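Local coordinates for Esterase/lipase-like protein (Caldicellulosiruptor lactoaceticus 6A, PDB 6A6O), which hydrolyses acetyl esters and xylosides as a bifunctional enzyme, probably with the alpha/beta-hydrolase fold of esterases and lipases, at residues 135-147 with 200-212. Sequence-based numbering, arbitrary orientation.
Sequences GGHLASLVGTHFD and TLSSHNMVSSKTP
A chi1 of -175° swings the His137 imidazole to the side opposite its own amide nitrogen, where one face lies over Leu141 CG and the edge turns to Leu201: NE2 donates to Leu201 O over 2.7 Å, nearly straight at 166° and close to the ring plane. Tyr65 OH holds ND1, so both ring nitrogens are engaged and the ring's rotation is fixed. One turn on, chi1 near +60° on Ser140 and Ser203 turns their hydroxyls to each other; Ser203 OG donates to Ser140 OG at 2.6 Å, and Ser140 OG in turn donates to His137 O. Replacing Ser140 by alanine removes the middle hydroxyl of this chain, which would probably leave the Ser203 hydroxyl without its acceptor. Farther along, Thr144 packs CB against Met206 CB at 3.8 Å, while Met206 lays CE over one face of the His145 ring, a CH-pi contact 4.1 Å from the centroid. A water joins Thr144 O, Met206 O and Ser208 OG. The pairing thus ties helix 134-142, which follows a probable nucleophile elbow, to the loop between helix 195-200 and strand 214-219, with Phe233 of helix 228-239 against both serines and Leu169 of strand 167-170 against Ser140.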
ATOM      1  N   GLY A 135      -3.483   3.175   5.243  1.00 22.87           N
ATOM      2  CA  GLY A 135      -3.024   2.295   4.180  1.00 19.38           C
ATOM      3  C   GLY A 135      -1.758   2.796   3.512  1.00 23.53           C
ATOM      4  O   GLY A 135      -0.931   2.000   3.051  1.00 23.04           O
ATOM      5  N   GLY A 136      -1.587   4.118   3.441  1.00 21.31           N
ATOM      6  CA  GLY A 136      -0.327   4.655   2.942  1.00 20.75           C
ATOM      7  C   GLY A 136       0.809   4.441   3.918  1.00 22.64           C
ATOM      8  O   GLY A 136       1.957   4.226   3.513  1.00 23.17           O
ATOM      9  N   HIS A 137       0.514   4.502   5.214  1.00 21.39           N
ATOM     10  CA  HIS A 137       1.499   4.059   6.195  1.00 21.20           C
ATOM     11  C   HIS A 137       1.941   2.633   5.901  1.00 22.68           C
ATOM     12  O   HIS A 137       3.138   2.346   5.766  1.00 23.22           O
ATOM     13  CB  HIS A 137       0.913   4.158   7.601  1.00 21.49           C
ATOM     14  CG  HIS A 137       1.895   3.840   8.679  1.00 22.20           C
ATOM     15  ND1 HIS A 137       1.724   2.790   9.557  1.00 25.62           N
ATOM     16  CD2 HIS A 137       3.065   4.431   9.019  1.00 23.52           C
ATOM     17  CE1 HIS A 137       2.752   2.745  10.388  1.00 25.36           C
ATOM     18  NE2 HIS A 137       3.572   3.738  10.092  1.00 24.21           N
ATOM     19  N   LEU A 138       0.974   1.726   5.777  1.00 23.55           N
ATOM     20  CA  LEU A 138       1.297   0.331   5.509  1.00 21.28           C
ATOM     21  C   LEU A 138       2.077   0.177   4.204  1.00 21.47           C
ATOM     22  O   LEU A 138       3.040  -0.592   4.135  1.00 23.91           O
ATOM     23  CB  LEU A 138      -0.001  -0.476   5.475  1.00 20.85           C
ATOM     24  CG  LEU A 138       0.138  -1.985   5.354  1.00 25.31           C
ATOM     25  CD1 LEU A 138       0.939  -2.493   6.527  1.00 23.21           C
ATOM     26  CD2 LEU A 138      -1.257  -2.585   5.323  1.00 26.94           C
ATOM     27  N   ALA A 139       1.672   0.896   3.157  1.00 22.09           N
ATOM     28  CA  ALA A 139       2.408   0.870   1.893  1.00 23.14           C
ATOM     29  C   ALA A 139       3.838   1.373   2.069  1.00 24.15           C
ATOM     30  O   ALA A 139       4.784   0.799   1.514  1.00 23.31           O
ATOM     31  CB  ALA A 139       1.682   1.723   0.852  1.00 24.47           C
ATOM     32  N   SER A 140       4.014   2.453   2.833  1.00 22.47           N
ATOM     33  CA  SER A 140       5.354   2.986   3.042  1.00 20.95           C
ATOM     34  C   SER A 140       6.207   2.021   3.856  1.00 23.49           C
ATOM     35  O   SER A 140       7.434   1.994   3.689  1.00 23.17           O
ATOM     36  CB  SER A 140       5.295   4.366   3.713  1.00 22.48           C
ATOM     37  OG  SER A 140       4.955   4.280   5.092  1.00 22.05           O
ATOM     38  N   LEU A 141       5.580   1.218   4.719  1.00 25.20           N
ATOM     39  CA  LEU A 141       6.312   0.232   5.506  1.00 23.85           C
ATOM     40  C   LEU A 141       6.783  -0.926   4.635  1.00 26.17           C
ATOM     41  O   LEU A 141       7.944  -1.343   4.709  1.00 25.62           O
ATOM     42  CB  LEU A 141       5.436  -0.288   6.647  1.00 23.68           C
ATOM     43  CG  LEU A 141       5.211   0.689   7.800  1.00 28.24           C
ATOM     44  CD1 LEU A 141       4.312   0.054   8.841  1.00 29.80           C
ATOM     45  CD2 LEU A 141       6.565   1.119   8.409  1.00 25.25           C
ATOM     46  N   VAL A 142       5.892  -1.469   3.805  1.00 26.81           N
ATOM     47  CA  VAL A 142       6.337  -2.547   2.938  1.00 28.38           C
ATOM     48  C   VAL A 142       7.323  -2.017   1.894  1.00 30.87           C
ATOM     49  O   VAL A 142       8.194  -2.759   1.427  1.00 29.89           O
ATOM     50  CB  VAL A 142       5.092  -3.273   2.371  1.00 25.92           C
ATOM     51  CG1 VAL A 142       4.481  -2.528   1.199  1.00 29.51           C
ATOM     52  CG2 VAL A 142       5.417  -4.727   2.024  1.00 33.95           C
ATOM     53  N   GLY A 143       7.271  -0.716   1.580  1.00 26.90           N
ATOM     54  CA  GLY A 143       8.257  -0.092   0.724  1.00 25.74           C
ATOM     55  C   GLY A 143       9.582   0.222   1.383  1.00 26.48           C
ATOM     56  O   GLY A 143      10.496   0.680   0.697  1.00 29.59           O
ATOM     57  N   THR A 144       9.707   0.008   2.696  1.00 25.73           N
ATOM     58  CA  THR A 144      10.957   0.247   3.403  1.00 25.75           C
ATOM     59  C   THR A 144      11.432  -0.949   4.213  1.00 28.99           C
ATOM     60  O   THR A 144      12.632  -1.025   4.498  1.00 34.67           O
ATOM     61  CB  THR A 144      10.845   1.464   4.353  1.00 24.92           C
ATOM     62  OG1 THR A 144       9.717   1.312   5.226  1.00 26.07           O
ATOM     63  CG2 THR A 144      10.688   2.771   3.569  1.00 25.42           C
ATOM     64  N   HIS A 145      10.543  -1.884   4.574  1.00 25.24           N
ATOM     65  CA  HIS A 145      10.839  -3.038   5.422  1.00 25.82           C
ATOM     66  C   HIS A 145      10.953  -4.340   4.632  1.00 31.65           C
ATOM     67  O   HIS A 145      10.884  -5.424   5.228  1.00 34.45           O
ATOM     68  CB  HIS A 145       9.746  -3.230   6.476  1.00 25.23           C
ATOM     69  CG  HIS A 145       9.851  -2.330   7.669  1.00 28.12           C
ATOM     70  ND1 HIS A 145       9.742  -0.957   7.591  1.00 30.30           N
ATOM     71  CD2 HIS A 145       9.980  -2.622   8.986  1.00 28.74           C
ATOM     72  CE1 HIS A 145       9.840  -0.439   8.804  1.00 28.56           C
ATOM     73  NE2 HIS A 145       9.988  -1.426   9.668  1.00 31.12           N
ATOM     74  N   PHE A 146      11.122  -4.266   3.320  1.00 29.56           N
ATOM     75  CA  PHE A 146      11.030  -5.440   2.463  1.00 28.63           C
ATOM     76  C   PHE A 146      12.279  -6.315   2.554  1.00 31.09           C
ATOM     77  O   PHE A 146      13.316  -5.926   3.094  1.00 33.44           O
ATOM     78  CB  PHE A 146      10.832  -5.018   1.012  1.00 25.84           C
ATOM     79  CG  PHE A 146      11.857  -4.033   0.538  1.00 29.12           C
ATOM     80  CD1 PHE A 146      13.098  -4.457   0.091  1.00 26.43           C
ATOM     81  CD2 PHE A 146      11.590  -2.669   0.561  1.00 29.83           C
ATOM     82  CE1 PHE A 146      14.043  -3.545  -0.335  1.00 27.22           C
ATOM     83  CE2 PHE A 146      12.522  -1.764   0.135  1.00 30.94           C
ATOM     84  CZ  PHE A 146      13.756  -2.200  -0.315  1.00 29.91           C
ATOM     85  N   ASP A 147      12.170  -7.503   1.957  1.00 28.45           N
ATOM     86  CA  ASP A 147      13.261  -8.461   1.855  1.00 28.96           C
ATOM     87  C   ASP A 147      13.064  -9.269   0.580  1.00 32.17           C
ATOM     88  O   ASP A 147      11.955  -9.350   0.046  1.00 29.02           O
ATOM     89  CB  ASP A 147      13.312  -9.387   3.081  1.00 31.64           C
ATOM     90  CG  ASP A 147      12.119 -10.328   3.149  1.00 30.68           C
ATOM     91  OD1 ASP A 147      12.065 -11.287   2.348  1.00 34.02           O
ATOM     92  OD2 ASP A 147      11.227 -10.106   3.995  1.00 31.88           O
ATOM     93  N   THR A 200      11.047   2.795  14.298  1.00 23.66           N
ATOM     94  CA  THR A 200      11.166   1.970  13.100  1.00 27.32           C
ATOM     95  C   THR A 200       9.878   1.941  12.289  1.00 24.35           C
ATOM     96  O   THR A 200       9.923   1.640  11.093  1.00 27.21           O
ATOM     97  CB  THR A 200      11.602   0.542  13.454  1.00 28.10           C
ATOM     98  OG1 THR A 200      10.569  -0.095  14.215  1.00 27.76           O
ATOM     99  CG2 THR A 200      12.912   0.568  14.262  1.00 29.55           C
ATOM    100  N   LEU A 201       8.739   2.283  12.892  1.00 23.71           N
ATOM    101  CA  LEU A 201       7.486   2.363  12.153  1.00 23.52           C
ATOM    102  C   LEU A 201       7.141   3.792  11.740  1.00 24.15           C
ATOM    103  O   LEU A 201       6.068   4.023  11.167  1.00 23.20           O
ATOM    104  CB  LEU A 201       6.349   1.770  12.978  1.00 23.42           C
ATOM    105  CG  LEU A 201       6.579   0.312  13.365  1.00 22.66           C
ATOM    106  CD1 LEU A 201       5.407  -0.171  14.226  1.00 26.41           C
ATOM    107  CD2 LEU A 201       6.753  -0.569  12.122  1.00 24.37           C
ATOM    108  N   SER A 202       8.014   4.756  12.026  1.00 21.72           N
ATOM    109  CA  SER A 202       7.945   6.065  11.380  1.00 20.94           C
ATOM    110  C   SER A 202       8.710   5.905  10.070  1.00 22.11           C
ATOM    111  O   SER A 202       9.946   5.883  10.057  1.00 23.65           O
ATOM    112  CB  SER A 202       8.525   7.149  12.284  1.00 22.75           C
ATOM    113  OG  SER A 202       7.728   7.289  13.454  1.00 22.94           O
ATOM    114  N   SER A 203       7.975   5.731   8.969  1.00 21.33           N
ATOM    115  CA  SER A 203       8.575   5.085   7.808  1.00 24.04           C
ATOM    116  C   SER A 203       9.610   5.960   7.111  1.00 25.54           C
ATOM    117  O   SER A 203      10.474   5.420   6.412  1.00 23.68           O
ATOM    118  CB  SER A 203       7.490   4.650   6.818  1.00 23.34           C
ATOM    119  OG  SER A 203       6.706   5.753   6.370  1.00 24.62           O
ATOM    120  N   HIS A 204       9.564   7.286   7.296  1.00 21.24           N
ATOM    121  CA  HIS A 204      10.622   8.115   6.715  1.00 23.45           C
ATOM    122  C   HIS A 204      11.989   7.757   7.292  1.00 27.98           C
ATOM    123  O   HIS A 204      13.011   7.919   6.612  1.00 28.08           O
ATOM    124  CB  HIS A 204      10.315   9.611   6.899  1.00 23.06           C
ATOM    125  CG  HIS A 204      10.279  10.075   8.322  1.00 21.76           C
ATOM    126  ND1 HIS A 204       9.312   9.666   9.220  1.00 26.69           N
ATOM    127  CD2 HIS A 204      11.077  10.936   8.998  1.00 27.44           C
ATOM    128  CE1 HIS A 204       9.522  10.250  10.387  1.00 27.86           C
ATOM    129  NE2 HIS A 204      10.584  11.030  10.276  1.00 24.66           N
ATOM    130  N   ASN A 205      12.024   7.224   8.521  1.00 24.28           N
ATOM    131  CA  ASN A 205      13.278   6.798   9.143  1.00 26.14           C
ATOM    132  C   ASN A 205      13.908   5.592   8.449  1.00 26.40           C
ATOM    133  O   ASN A 205      15.118   5.355   8.603  1.00 24.77           O
ATOM    134  CB  ASN A 205      13.042   6.427  10.616  1.00 24.27           C
ATOM    135  CG  ASN A 205      12.801   7.624  11.510  1.00 26.35           C
ATOM    136  OD1 ASN A 205      13.324   8.724  11.288  1.00 24.84           O
ATOM    137  ND2 ASN A 205      12.008   7.411  12.556  1.00 24.82           N
ATOM    138  N   MET A 206      13.123   4.813   7.707  1.00 25.63           N
ATOM    139  CA  MET A 206      13.571   3.533   7.181  1.00 24.47           C
ATOM    140  C   MET A 206      13.801   3.546   5.677  1.00 26.40           C
ATOM    141  O   MET A 206      14.119   2.502   5.101  1.00 25.56           O
ATOM    142  CB  MET A 206      12.558   2.449   7.560  1.00 26.72           C
ATOM    143  CG  MET A 206      12.413   2.311   9.062  1.00 28.49           C
ATOM    144  SD  MET A 206      13.862   1.466   9.758  1.00 33.56           S
ATOM    145  CE  MET A 206      13.698  -0.124   8.957  1.00 35.18           C
ATOM    146  N   VAL A 207      13.670   4.704   5.025  1.00 23.38           N
ATOM    147  CA  VAL A 207      13.999   4.796   3.608  1.00 24.30           C
ATOM    148  C   VAL A 207      15.472   4.462   3.403  1.00 23.62           C
ATOM    149  O   VAL A 207      16.338   4.869   4.187  1.00 30.03           O
ATOM    150  CB  VAL A 207      13.663   6.205   3.084  1.00 23.84           C
ATOM    151  CG1 VAL A 207      14.171   6.396   1.653  1.00 24.44           C
ATOM    152  CG2 VAL A 207      12.184   6.419   3.138  1.00 23.56           C
ATOM    153  N   SER A 208      15.768   3.715   2.342  1.00 26.11           N
ATOM    154  CA  SER A 208      17.137   3.370   1.971  1.00 27.54           C
ATOM    155  C   SER A 208      17.315   3.619   0.479  1.00 28.52           C
ATOM    156  O   SER A 208      16.365   3.956  -0.228  1.00 24.96           O
ATOM    157  CB  SER A 208      17.445   1.904   2.297  1.00 25.41           C
ATOM    158  OG  SER A 208      16.702   1.047   1.449  1.00 29.86           O
ATOM    159  N   SER A 209      18.540   3.417  -0.016  1.00 27.55           N
ATOM    160  CA  SER A 209      18.775   3.563  -1.449  1.00 28.61           C
ATOM    161  C   SER A 209      18.007   2.533  -2.274  1.00 26.91           C
ATOM    162  O   SER A 209      17.831   2.731  -3.484  1.00 28.00           O
ATOM    163  CB  SER A 209      20.273   3.463  -1.749  1.00 31.10           C
ATOM    164  OG  SER A 209      20.730   2.152  -1.498  1.00 33.11           O
ATOM    165  N   LYS A 210      17.542   1.446  -1.660  1.00 26.29           N
ATOM    166  CA  LYS A 210      16.771   0.423  -2.357  1.00 27.45           C
ATOM    167  C   LYS A 210      15.265   0.666  -2.332  1.00 25.85           C
ATOM    168  O   LYS A 210      14.526  -0.084  -2.977  1.00 26.84           O
ATOM    169  CB  LYS A 210      17.051  -0.961  -1.757  1.00 30.74           C
ATOM    170  CG  LYS A 210      18.527  -1.330  -1.714  1.00 36.57           C
ATOM    171  CD  LYS A 210      19.160  -1.224  -3.084  1.00 38.18           C
ATOM    172  CE  LYS A 210      20.579  -1.802  -3.072  1.00 50.27           C
ATOM    173  NZ  LYS A 210      21.241  -1.635  -4.404  1.00 53.67           N
ATOM    174  N   THR A 211      14.788   1.650  -1.586  1.00 27.10           N
ATOM    175  CA  THR A 211      13.370   1.998  -1.644  1.00 26.53           C
ATOM    176  C   THR A 211      12.980   2.304  -3.091  1.00 24.89           C
ATOM    177  O   THR A 211      13.722   3.010  -3.792  1.00 25.46           O
ATOM    178  CB  THR A 211      13.083   3.204  -0.745  1.00 24.52           C
ATOM    179  OG1 THR A 211      13.437   2.893   0.606  1.00 26.87           O
ATOM    180  CG2 THR A 211      11.602   3.600  -0.791  1.00 25.91           C
ATOM    181  N   PRO A 212      11.862   1.768  -3.585  1.00 23.17           N
ATOM    182  CA  PRO A 212      11.489   1.967  -4.996  1.00 26.54           C
ATOM    183  C   PRO A 212      11.020   3.384  -5.267  1.00 24.04           C
ATOM    184  O   PRO A 212      10.689   4.139  -4.337  1.00 24.27           O
ATOM    185  CB  PRO A 212      10.341   0.962  -5.210  1.00 25.46           C
ATOM    186  CG  PRO A 212       9.815   0.682  -3.850  1.00 27.64           C
ATOM    187  CD  PRO A 212      10.997   0.778  -2.920  1.00 25.36           C
TER
HETATM  188  O   HOH W   1      14.226   0.828   2.799  1.00 29.07           O